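Local coordinates for protein tryptophan--tRNA ligase (Pyrococcus horikoshii, PDB 3JXE) that catalyses the ATP-dependent attachment of L-tryptophan to its cognate tRNA, the charging step that supplies tryptophan for protein synthesis, at residues 46-51 against 311-316; 305-310 against 337-342; 206-211 against 232-237. All coordinates share one frame; numbering follows the deposited sequence.

Contact 1. Residues 46-51 against 311-316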
loop_
_atom_site.group_PDB
_atom_site.type_symbol
_atom_site.label_atom_id
_atom_site.label_comp_id
_atom_site.label_asym_id
_atom_site.label_seq_id
_atom_site.Cartn_x
_atom_site.Cartn_y
_atom_site.Cartn_z
ATOM N N LEU B 46 -35.535 16.498 10.200
ATOM C CA LEU B 46 -34.160 16.587 9.713
ATOM C C LEU B 46 -33.277 17.459 10.609
ATOM O O LEU B 46 -33.737 18.483 11.120
ATOM C CB LEU B 46 -34.142 17.124 8.278
ATOM C CG LEU B 46 -34.763 16.244 7.189
ATOM C CD1 LEU B 46 -35.086 17.075 5.955
ATOM C CD2 LEU B 46 -33.854 15.071 6.838
ATOM N N PRO B 47 -32.005 17.050 10.804
ATOM C CA PRO B 47 -31.016 17.808 11.579
ATOM C C PRO B 47 -30.728 19.188 10.997
ATOM O O PRO B 47 -30.929 19.415 9.800
ATOM C CB PRO B 47 -29.752 16.947 11.482
ATOM C CG PRO B 47 -30.229 15.600 11.143
ATOM C CD PRO B 47 -31.439 15.789 10.295
ATOM N N ILE B 48 -30.244 20.086 11.854
ATOM C CA ILE B 48 -29.946 21.477 11.497
ATOM C C ILE B 48 -29.212 21.629 10.153
ATOM O O ILE B 48 -29.634 22.409 9.299
ATOM C CB ILE B 48 -29.191 22.211 12.658
ATOM C CG1 ILE B 48 -28.808 23.643 12.259
ATOM C CG2 ILE B 48 -27.985 21.391 13.155
ATOM C CD1 ILE B 48 -28.037 24.407 13.321
ATOM N N PHE B 49 -28.140 20.860 9.967
ATOM C CA PHE B 49 -27.301 20.959 8.770
ATOM C C PHE B 49 -27.943 20.385 7.505
ATOM O O PHE B 49 -27.535 20.724 6.392
ATOM C CB PHE B 49 -25.923 20.326 9.011
ATOM C CG PHE B 49 -25.965 19.047 9.803
ATOM C CD1 PHE B 49 -26.375 17.856 9.211
ATOM C CD2 PHE B 49 -25.583 19.034 11.141
ATOM C CE1 PHE B 49 -26.414 16.672 9.944
ATOM C CE2 PHE B 49 -25.617 17.855 11.884
ATOM C CZ PHE B 49 -26.033 16.672 11.283
ATOM N N PHE B 50 -28.940 19.518 7.672
ATOM C CA PHE B 50 -29.667 18.978 6.525
ATOM C C PHE B 50 -30.767 19.919 6.038
ATOM O O PHE B 50 -30.790 20.289 4.862
ATOM C CB PHE B 50 -30.233 17.581 6.812
ATOM C CG PHE B 50 -29.228 16.468 6.656
ATOM C CD1 PHE B 50 -28.286 16.494 5.626
ATOM C CD2 PHE B 50 -29.242 15.378 7.522
ATOM C CE1 PHE B 50 -27.360 15.464 5.480
ATOM C CE2 PHE B 50 -28.323 14.341 7.382
ATOM C CZ PHE B 50 -27.381 14.385 6.359
ATOM N N ARG B 51 -31.663 20.315 6.940
ATOM C CA ARG B 51 -32.803 21.162 6.571
ATOM C C ARG B 51 -32.416 22.595 6.206
ATOM O O ARG B 51 -33.121 23.249 5.435
ATOM C CB ARG B 51 -33.900 21.149 7.649
ATOM C CG ARG B 51 -33.438 21.432 9.072
ATOM C CD ARG B 51 -34.606 21.893 9.939
ATOM N NE ARG B 51 -34.571 21.319 11.285
ATOM C CZ ARG B 51 -33.917 21.840 12.322
ATOM N NH1 ARG B 51 -33.217 22.959 12.188
ATOM N NH2 ARG B 51 -33.958 21.231 13.499
ATOM N N PHE B 311 -24.863 25.487 15.468
ATOM C CA PHE B 311 -25.073 25.810 16.886
ATOM C C PHE B 311 -26.514 26.041 17.363
ATOM O O PHE B 311 -26.926 25.453 18.369
ATOM C CB PHE B 311 -24.151 26.950 17.325
ATOM C CG PHE B 311 -22.695 26.585 17.287
ATOM C CD1 PHE B 311 -22.158 25.709 18.229
ATOM C CD2 PHE B 311 -21.862 27.102 16.302
ATOM C CE1 PHE B 311 -20.813 25.360 18.192
ATOM C CE2 PHE B 311 -20.514 26.760 16.258
ATOM C CZ PHE B 311 -19.990 25.887 17.205
ATOM N N GLU B 312 -27.270 26.887 16.667
ATOM C CA GLU B 312 -28.657 27.147 17.065
ATOM C C GLU B 312 -29.633 26.147 16.443
ATOM O O GLU B 312 -29.919 26.203 15.245
ATOM C CB GLU B 312 -29.070 28.596 16.768
ATOM C CG GLU B 312 -30.459 28.976 17.299
ATOM C CD GLU B 312 -30.654 28.641 18.776
ATOM O OE1 GLU B 312 -29.932 29.204 19.627
ATOM O OE2 GLU B 312 -31.537 27.816 19.088
ATOM N N GLU B 313 -30.145 25.243 17.276
ATOM C CA GLU B 313 -31.010 24.153 16.824
ATOM C C GLU B 313 -32.450 24.612 16.563
ATOM O O GLU B 313 -33.228 23.898 15.924
ATOM C CB GLU B 313 -30.989 23.010 17.846
ATOM C CG GLU B 313 -30.628 21.637 17.277
ATOM C CD GLU B 313 -31.720 21.034 16.407
ATOM O OE1 GLU B 313 -31.800 21.388 15.211
ATOM O OE2 GLU B 313 -32.486 20.187 16.915
ATOM N N ASP B 314 -32.795 25.799 17.058
ATOM C CA ASP B 314 -34.132 26.368 16.892
ATOM C C ASP B 314 -34.175 27.292 15.672
ATOM O O ASP B 314 -33.446 28.285 15.614
ATOM C CB ASP B 314 -34.542 27.123 18.162
ATOM C CG ASP B 314 -36.026 27.436 18.213
ATOM O OD1 ASP B 314 -36.500 28.270 17.411
ATOM O OD2 ASP B 314 -36.719 26.859 19.077
ATOM N N ASP B 315 -35.033 26.956 14.708
ATOM C CA ASP B 315 -35.176 27.725 13.466
ATOM C C ASP B 315 -35.783 29.107 13.698
ATOM O O ASP B 315 -35.359 30.090 13.085
ATOM C CB ASP B 315 -36.028 26.956 12.446
ATOM C CG ASP B 315 -35.317 25.734 11.880
ATOM O OD1 ASP B 315 -34.389 25.214 12.536
ATOM O OD2 ASP B 315 -35.695 25.286 10.776
ATOM N N LYS B 316 -36.776 29.165 14.584
ATOM C CA LYS B 316 -37.505 30.399 14.881
ATOM C C LYS B 316 -36.640 31.395 15.653
ATOM O O LYS B 316 -36.703 32.604 15.408
ATOM C CB LYS B 316 -38.794 30.092 15.656
ATOM C CG LYS B 316 -39.666 28.997 15.028
ATOM C CD LYS B 316 -40.997 28.824 15.752
ATOM C CE LYS B 316 -42.049 29.804 15.236
ATOM N NZ LYS B 316 -43.387 29.559 15.842
#
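Arg51 reaches over to Glu313 and Asp315 in a salt-bridge network, one cation between two carboxylates, that ties the short helix 48-51 to the turn joining helices 301-311 and 315-326. Each terminal nitrogen has its own partner. NH2 donates to Glu313 OE1 (2.8 Å) on the syn side of the carboxylate, in a somewhat bent bond; the planes of the two groups lie only 16° apart although the side chains themselves cross at about a right angle. NH1 stands 2.6 Å from Asp315 OD1, and in this ion pair the carboxylate plane is steeply turned, 71° from the guanidinium. The third nitrogen, NE, pairs with Glu45, while Asp315 OD1 is shared with Arg52. Arginine suits the central place because its nitrogens point in several directions from one flat group.

Beside these ion pairs Ile48 lays its side chain against the backbone of the turn. CG1 lies anti to the backbone N (chi1 177°) and the chain runs on extended, with CD1 nearest Glu312 O (3.2 Å), where helix 301-311 ends. Ile48 CB also lies 3.7 Å from Glu313 OE1, so the same carboxylate oxygen meets both the cation and the isoleucine.

The turn is held both from within and from helix 332-367. Glu312, the first residue to leave the helix, has OE1 hydrogen-bonded to Tyr338 OH of that long helix, and Asp314 is the N-cap of the next helix, its OD1 taking the backbone N of Lys317. The other oxygen of Glu312, OE2, accepts the backbone N of Asp314 at 3.1 Å, approached from the anti side of its carboxylate.

Contact 2. Residues 305-310 against 337-342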
loop_
_atom_site.group_PDB
_atom_site.type_symbol
_atom_site.label_atom_id
_atom_site.label_comp_id
_atom_site.label_asym_id
_atom_site.label_seq_id
_atom_site.Cartn_x
_atom_site.Cartn_y
_atom_site.Cartn_z
ATOM N N LYS B 305 -23.338 32.649 10.541
ATOM C CA LYS B 305 -23.103 31.494 9.670
ATOM C C LYS B 305 -22.945 30.223 10.503
ATOM O O LYS B 305 -23.512 29.184 10.174
ATOM C CB LYS B 305 -21.863 31.705 8.794
ATOM C CG LYS B 305 -22.108 32.460 7.486
ATOM C CD LYS B 305 -22.148 31.539 6.264
ATOM C CE LYS B 305 -23.564 31.114 5.887
ATOM N NZ LYS B 305 -24.052 29.956 6.686
ATOM N N TRP B 306 -22.183 30.333 11.590
ATOM C CA TRP B 306 -21.912 29.218 12.493
ATOM C C TRP B 306 -23.168 28.753 13.220
ATOM O O TRP B 306 -23.383 27.552 13.391
ATOM C CB TRP B 306 -20.847 29.622 13.513
ATOM C CG TRP B 306 -19.473 29.815 12.934
ATOM C CD1 TRP B 306 -19.142 29.954 11.614
ATOM C CD2 TRP B 306 -18.249 29.922 13.666
ATOM N NE1 TRP B 306 -17.787 30.123 11.480
ATOM C CE2 TRP B 306 -17.213 30.110 12.723
ATOM C CE3 TRP B 306 -17.924 29.871 15.028
ATOM C CZ2 TRP B 306 -15.874 30.251 13.099
ATOM C CZ3 TRP B 306 -16.593 30.010 15.400
ATOM C CH2 TRP B 306 -15.584 30.193 14.437
ATOM N N LEU B 307 -23.987 29.713 13.645
ATOM C CA LEU B 307 -25.248 29.424 14.321
ATOM C C LEU B 307 -26.251 28.780 13.370
ATOM O O LEU B 307 -27.042 27.924 13.775
ATOM C CB LEU B 307 -25.837 30.701 14.925
ATOM C CG LEU B 307 -25.096 31.337 16.103
ATOM C CD1 LEU B 307 -25.378 32.828 16.167
ATOM C CD2 LEU B 307 -25.454 30.652 17.420
ATOM N N GLU B 308 -26.207 29.196 12.106
ATOM C CA GLU B 308 -27.069 28.644 11.066
ATOM C C GLU B 308 -26.713 27.193 10.751
ATOM O O GLU B 308 -27.598 26.367 10.522
ATOM C CB GLU B 308 -26.978 29.493 9.793
ATOM C CG GLU B 308 -28.004 29.140 8.718
ATOM C CD GLU B 308 -27.653 29.708 7.353
ATOM O OE1 GLU B 308 -27.295 30.903 7.268
ATOM O OE2 GLU B 308 -27.742 28.956 6.361
ATOM N N ILE B 309 -25.420 26.883 10.756
ATOM C CA ILE B 309 -24.948 25.588 10.262
ATOM C C ILE B 309 -24.713 24.515 11.333
ATOM O O ILE B 309 -24.661 23.327 11.006
ATOM C CB ILE B 309 -23.697 25.731 9.342
ATOM C CG1 ILE B 309 -22.475 26.213 10.134
ATOM C CG2 ILE B 309 -24.009 26.643 8.148
ATOM C CD1 ILE B 309 -21.186 26.247 9.336
ATOM N N PHE B 310 -24.581 24.917 12.598
ATOM C CA PHE B 310 -24.255 23.949 13.653
ATOM C C PHE B 310 -24.813 24.222 15.058
ATOM O O PHE B 310 -25.198 23.282 15.755
ATOM C CB PHE B 310 -22.735 23.733 13.723
ATOM C CG PHE B 310 -22.326 22.512 14.504
ATOM C CD1 PHE B 310 -22.677 21.237 14.064
ATOM C CD2 PHE B 310 -21.580 22.636 15.672
ATOM C CE1 PHE B 310 -22.302 20.105 14.783
ATOM C CE2 PHE B 310 -21.197 21.510 16.396
ATOM C CZ PHE B 310 -21.560 20.242 15.950
ATOM N N ARG B 337 -21.419 37.269 22.568
ATOM C CA ARG B 337 -21.666 36.597 23.845
ATOM C C ARG B 337 -22.641 35.432 23.672
ATOM O O ARG B 337 -22.501 34.391 24.320
ATOM C CB ARG B 337 -22.193 37.605 24.873
ATOM C CG ARG B 337 -22.443 37.054 26.278
ATOM C CD ARG B 337 -22.363 38.146 27.351
ATOM N NE ARG B 337 -23.111 39.360 27.013
ATOM C CZ ARG B 337 -22.561 40.489 26.569
ATOM N NH1 ARG B 337 -21.247 40.581 26.398
ATOM N NH2 ARG B 337 -23.329 41.534 26.290
ATOM N N TYR B 338 -23.618 35.619 22.789
ATOM C CA TYR B 338 -24.592 34.583 22.461
ATOM C C TYR B 338 -23.952 33.429 21.687
ATOM O O TYR B 338 -24.292 32.266 21.910
ATOM C CB TYR B 338 -25.767 35.192 21.688
ATOM C CG TYR B 338 -26.677 34.193 21.005
ATOM C CD1 TYR B 338 -27.421 33.269 21.744
ATOM C CD2 TYR B 338 -26.804 34.185 19.617
ATOM C CE1 TYR B 338 -28.260 32.356 21.112
ATOM C CE2 TYR B 338 -27.638 33.280 18.979
ATOM C CZ TYR B 338 -28.361 32.370 19.729
ATOM O OH TYR B 338 -29.186 31.479 19.088
ATOM N N LEU B 339 -23.024 33.756 20.789
ATOM C CA LEU B 339 -22.284 32.749 20.029
ATOM C C LEU B 339 -21.364 31.932 20.934
ATOM O O LEU B 339 -21.370 30.702 20.879
ATOM C CB LEU B 339 -21.482 33.400 18.893
ATOM C CG LEU B 339 -20.517 32.538 18.067
ATOM C CD1 LEU B 339 -21.252 31.477 17.259
ATOM C CD2 LEU B 339 -19.674 33.408 17.152
ATOM N N ILE B 340 -20.587 32.626 21.767
ATOM C CA ILE B 340 -19.630 31.992 22.680
ATOM C C ILE B 340 -20.305 30.965 23.586
ATOM O O ILE B 340 -19.802 29.853 23.752
ATOM C CB ILE B 340 -18.860 33.044 23.522
ATOM C CG1 ILE B 340 -17.871 33.806 22.640
ATOM C CG2 ILE B 340 -18.115 32.384 24.679
ATOM C CD1 ILE B 340 -17.369 35.100 23.240
ATOM N N SER B 341 -21.448 31.344 24.152
ATOM C CA SER B 341 -22.207 30.482 25.060
ATOM C C SER B 341 -22.634 29.168 24.405
ATOM O O SER B 341 -22.596 28.114 25.042
ATOM C CB SER B 341 -23.426 31.223 25.613
ATOM O OG SER B 341 -24.193 31.799 24.571
ATOM N N LYS B 342 -23.025 29.241 23.134
ATOM C CA LYS B 342 -23.439 28.059 22.375
ATOM C C LYS B 342 -22.258 27.174 21.969
ATOM O O LYS B 342 -22.373 25.946 21.958
ATOM C CB LYS B 342 -24.269 28.456 21.151
ATOM C CG LYS B 342 -25.542 29.222 21.496
ATOM C CD LYS B 342 -26.740 28.742 20.687
ATOM C CE LYS B 342 -27.308 27.428 21.230
ATOM N NZ LYS B 342 -27.770 27.548 22.648
#
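Leu307 lays both of its methyl groups against the CE2 side of the Tyr338 ring, CD1 at 3.6 Å and CD2 at 3.8 Å from CE2. CD2 also meets Lys342 CD at 4.0 Å, where the two side chains cross at about a right angle, and the branch point CG touches Leu339 CD1, again at 4.0 Å. One leucine thus fits among three side chains of the facing helix, at positions 338, 339 and 342, a spacing that follows the turn of that helix. A branched residue suits this place because both methyls can share the tyrosine carbon while CD2 and CG add Lys342 and Leu339.

In Leu339, CG is anti to the backbone N (chi1 174°), and CD1 rests against both Leu307 CG and Trp306 CB, the latter 4.2 Å away. Trp306 offers its CB to this helix pair, while its indole NE1 bonds to the carbonyl of Pro245. Tyr338 is amphipathic in use: its aromatic carbons pack on Leu307, whereas its hydroxyl is hydrogen-bonded to Glu312.

No hydrogen bond crosses between the segments; this is apolar packing of two helices toward the C-terminal end of the chain. Their axes approach to 10.9 Å and run in broadly the same sense, 36° apart, with Leu307 and Leu339 as the closest pair of CA atoms. Around helix 301-311, Trp306 touches Leu247 and Ile263, Ile309 touches Phe54, and Phe310 meets Phe95 and Phe346 edge-to-face. Helix 332-367 meets helix 269-277 through Ile340, so it packs against both helices.

Contact 3. Residues 206-211 against 232-237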
loop_
_atom_site.group_PDB
_atom_site.type_symbol
_atom_site.label_atom_id
_atom_site.label_comp_id
_atom_site.label_asym_id
_atom_site.label_seq_id
_atom_site.Cartn_x
_atom_site.Cartn_y
_atom_site.Cartn_z
ATOM N N ARG B 206 -20.776 -5.478 -0.584
ATOM C CA ARG B 206 -21.357 -5.531 -1.925
ATOM C C ARG B 206 -22.522 -4.552 -2.072
ATOM O O ARG B 206 -22.831 -4.111 -3.180
ATOM C CB ARG B 206 -21.800 -6.955 -2.274
ATOM C CG ARG B 206 -20.657 -7.954 -2.430
ATOM C CD ARG B 206 -19.884 -7.735 -3.723
ATOM N NE ARG B 206 -18.636 -8.497 -3.744
ATOM C CZ ARG B 206 -17.758 -8.485 -4.745
ATOM N NH1 ARG B 206 -16.654 -9.213 -4.661
ATOM N NH2 ARG B 206 -17.977 -7.748 -5.828
ATOM N N LYS B 207 -23.160 -4.222 -0.950
ATOM C CA LYS B 207 -24.179 -3.170 -0.894
ATOM C C LYS B 207 -23.538 -1.839 -1.278
ATOM O O LYS B 207 -22.322 -1.682 -1.151
ATOM C CB LYS B 207 -24.778 -3.089 0.514
ATOM C CG LYS B 207 -25.416 -4.396 0.993
ATOM C CD LYS B 207 -25.520 -4.482 2.514
ATOM C CE LYS B 207 -26.732 -3.730 3.049
ATOM N NZ LYS B 207 -26.973 -4.019 4.491
ATOM N N ARG B 208 -24.339 -0.885 -1.752
ATOM C CA ARG B 208 -23.784 0.405 -2.182
ATOM C C ARG B 208 -23.423 1.332 -1.015
ATOM O O ARG B 208 -24.004 1.242 0.069
ATOM C CB ARG B 208 -24.683 1.107 -3.208
ATOM C CG ARG B 208 -26.035 1.566 -2.706
ATOM C CD ARG B 208 -26.645 2.539 -3.703
ATOM N NE ARG B 208 -27.005 1.884 -4.959
ATOM C CZ ARG B 208 -26.807 2.406 -6.168
ATOM N NH1 ARG B 208 -27.173 1.727 -7.247
ATOM N NH2 ARG B 208 -26.234 3.596 -6.302
ATOM N N CYS B 209 -22.459 2.217 -1.257
ATOM C CA CYS B 209 -21.869 3.047 -0.211
ATOM C C CYS B 209 -22.369 4.488 -0.238
ATOM O O CYS B 209 -22.599 5.046 -1.309
ATOM C CB CYS B 209 -20.347 3.036 -0.354
ATOM S SG CYS B 209 -19.464 3.901 0.950
ATOM N N LEU B 210 -22.530 5.082 0.945
ATOM C CA LEU B 210 -22.846 6.506 1.079
ATOM C C LEU B 210 -21.722 7.197 1.839
ATOM O O LEU B 210 -21.331 6.749 2.920
ATOM C CB LEU B 210 -24.171 6.714 1.822
ATOM C CG LEU B 210 -25.116 7.882 1.485
ATOM C CD1 LEU B 210 -26.092 8.107 2.631
ATOM C CD2 LEU B 210 -24.415 9.192 1.144
ATOM N N ILE B 211 -21.206 8.286 1.272
ATOM C CA ILE B 211 -20.113 9.036 1.893
ATOM C C ILE B 211 -20.519 10.470 2.264
ATOM O O ILE B 211 -20.561 11.352 1.398
ATOM C CB ILE B 211 -18.836 9.043 1.012
ATOM C CG1 ILE B 211 -18.402 7.607 0.692
ATOM C CG2 ILE B 211 -17.710 9.805 1.709
ATOM C CD1 ILE B 211 -17.411 7.493 -0.445
ATOM N N GLY B 232 -16.745 -4.790 -9.915
ATOM C CA GLY B 232 -17.836 -5.607 -9.384
ATOM C C GLY B 232 -18.562 -5.001 -8.198
ATOM O O GLY B 232 -19.118 -5.728 -7.370
ATOM N N TYR B 233 -18.561 -3.673 -8.118
ATOM C CA TYR B 233 -19.232 -2.952 -7.039
ATOM C C TYR B 233 -20.111 -1.835 -7.591
ATOM O O TYR B 233 -19.995 -1.460 -8.760
ATOM C CB TYR B 233 -18.205 -2.374 -6.060
ATOM C CG TYR B 233 -17.490 -3.414 -5.225
ATOM C CD1 TYR B 233 -16.329 -4.034 -5.691
ATOM C CD2 TYR B 233 -17.972 -3.776 -3.967
ATOM C CE1 TYR B 233 -15.670 -4.991 -4.929
ATOM C CE2 TYR B 233 -17.318 -4.732 -3.196
ATOM C CZ TYR B 233 -16.168 -5.333 -3.683
ATOM O OH TYR B 233 -15.517 -6.279 -2.927
ATOM N N TYR B 234 -21.000 -1.316 -6.748
ATOM C CA TYR B 234 -21.796 -0.145 -7.102
ATOM C C TYR B 234 -20.917 1.099 -7.073
ATOM O O TYR B 234 -19.962 1.169 -6.295
ATOM C CB TYR B 234 -22.954 0.038 -6.124
ATOM C CG TYR B 234 -24.078 -0.961 -6.270
ATOM C CD1 TYR B 234 -24.146 -2.090 -5.451
ATOM C CD2 TYR B 234 -25.086 -0.771 -7.220
ATOM C CE1 TYR B 234 -25.188 -3.012 -5.578
ATOM C CE2 TYR B 234 -26.133 -1.683 -7.355
ATOM C CZ TYR B 234 -26.176 -2.800 -6.532
ATOM O OH TYR B 234 -27.207 -3.703 -6.665
ATOM N N LYS B 235 -21.235 2.077 -7.917
ATOM C CA LYS B 235 -20.555 3.367 -7.845
ATOM C C LYS B 235 -21.074 4.157 -6.651
ATOM O O LYS B 235 -22.279 4.394 -6.525
ATOM C CB LYS B 235 -20.649 4.158 -9.157
ATOM C CG LYS B 235 -21.975 4.081 -9.882
ATOM C CD LYS B 235 -21.816 4.548 -11.319
ATOM C CE LYS B 235 -23.133 4.458 -12.071
ATOM N NZ LYS B 235 -22.957 4.717 -13.527
ATOM N N THR B 236 -20.146 4.539 -5.775
ATOM C CA THR B 236 -20.469 5.108 -4.465
ATOM C C THR B 236 -21.353 6.357 -4.516
ATOM O O THR B 236 -21.214 7.203 -5.402
ATOM C CB THR B 236 -19.191 5.392 -3.625
ATOM O OG1 THR B 236 -19.562 5.731 -2.284
ATOM C CG2 THR B 236 -18.356 6.527 -4.225
ATOM N N ALA B 237 -22.273 6.439 -3.559
ATOM C CA ALA B 237 -23.090 7.626 -3.360
ATOM C C ALA B 237 -22.371 8.575 -2.408
ATOM O O ALA B 237 -21.493 8.158 -1.649
ATOM C CB ALA B 237 -24.457 7.244 -2.811
#
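The guanidinium of Arg206 lies flat on the Tyr233 ring, planes 5° apart and centres 4.2 Å apart, in an off-centre cation-pi stack. The hydroxyl end of the tyrosine sits over the middle of the guanidinium, and NH2 over the rim of the ring. At the guanidinium edge Gly232 O accepts a weak hydrogen bond from Arg206 NH2 (2.8 Å), so one residue's carbonyl and the next one's ring hold the same cation. Gly232 has a positive phi of 90°, where a side chain would jam against the preceding carbonyl.

The next ring, Tyr234, is met at its edge by Arg206 O, 3.3 Å from CD1. Its CG lies over one face of the Arg208 guanidinium, whose NH1 approaches CD2 to 3.3 Å; the planes are 43° apart. Arg208 NE forms a salt bridge with Asp67, which would offset the charge of this buried arginine.

Farther along, the segments come into parallel pairing at Leu210 and Ala237, where strand 237-241 starts. Ala237 N donates to Cys209 O (2.7 Å) and its O accepts from Ile211 N (2.9 Å), the usual parallel pattern in which one residue bonds to both neighbours of its partner. Ile211 CG1 lies beside its backbone N, anti to the carbonyl carbon, and CD1 beyond it rests against Thr236 OG1 and CG2. Alanine's small CB sits on the Leu210 face.

Strand 209-214, helix 218-227 and strand 237-241 form a beta-alpha-beta crossover of the Rossmann fold. Leu210 packs on helix 61-69; Ile211, which touches the bound tryptophanyl-adenylate, meets Trp221 of helix 218-227. Strand 75-80 flanks strand 209-214 across from strand 237-241.

Contacts 1 and 2 are neighbours, their centres 12 Å apart, and they interlock along the chain: 46-51, 305-310, 311-316, then 337-342. Helix 301-311 and the turn after it serve both, and Glu312 joins them through OE1 to Tyr338 OH at 2.5 Å, a probable hydrogen bond. Together they join the short helix 48-51 to helices 301-311, 315-326 and 332-367. Contact 3 lies apart, its centre about 29 Å from that of contact 1 and 36 Å from that of contact 2, at the start of two strands of the mixed sheet. It is nested within contact 1's loop. There Ile211 touches the adenylate, whereas contacts 1 and 2 join helices away from that strand pair.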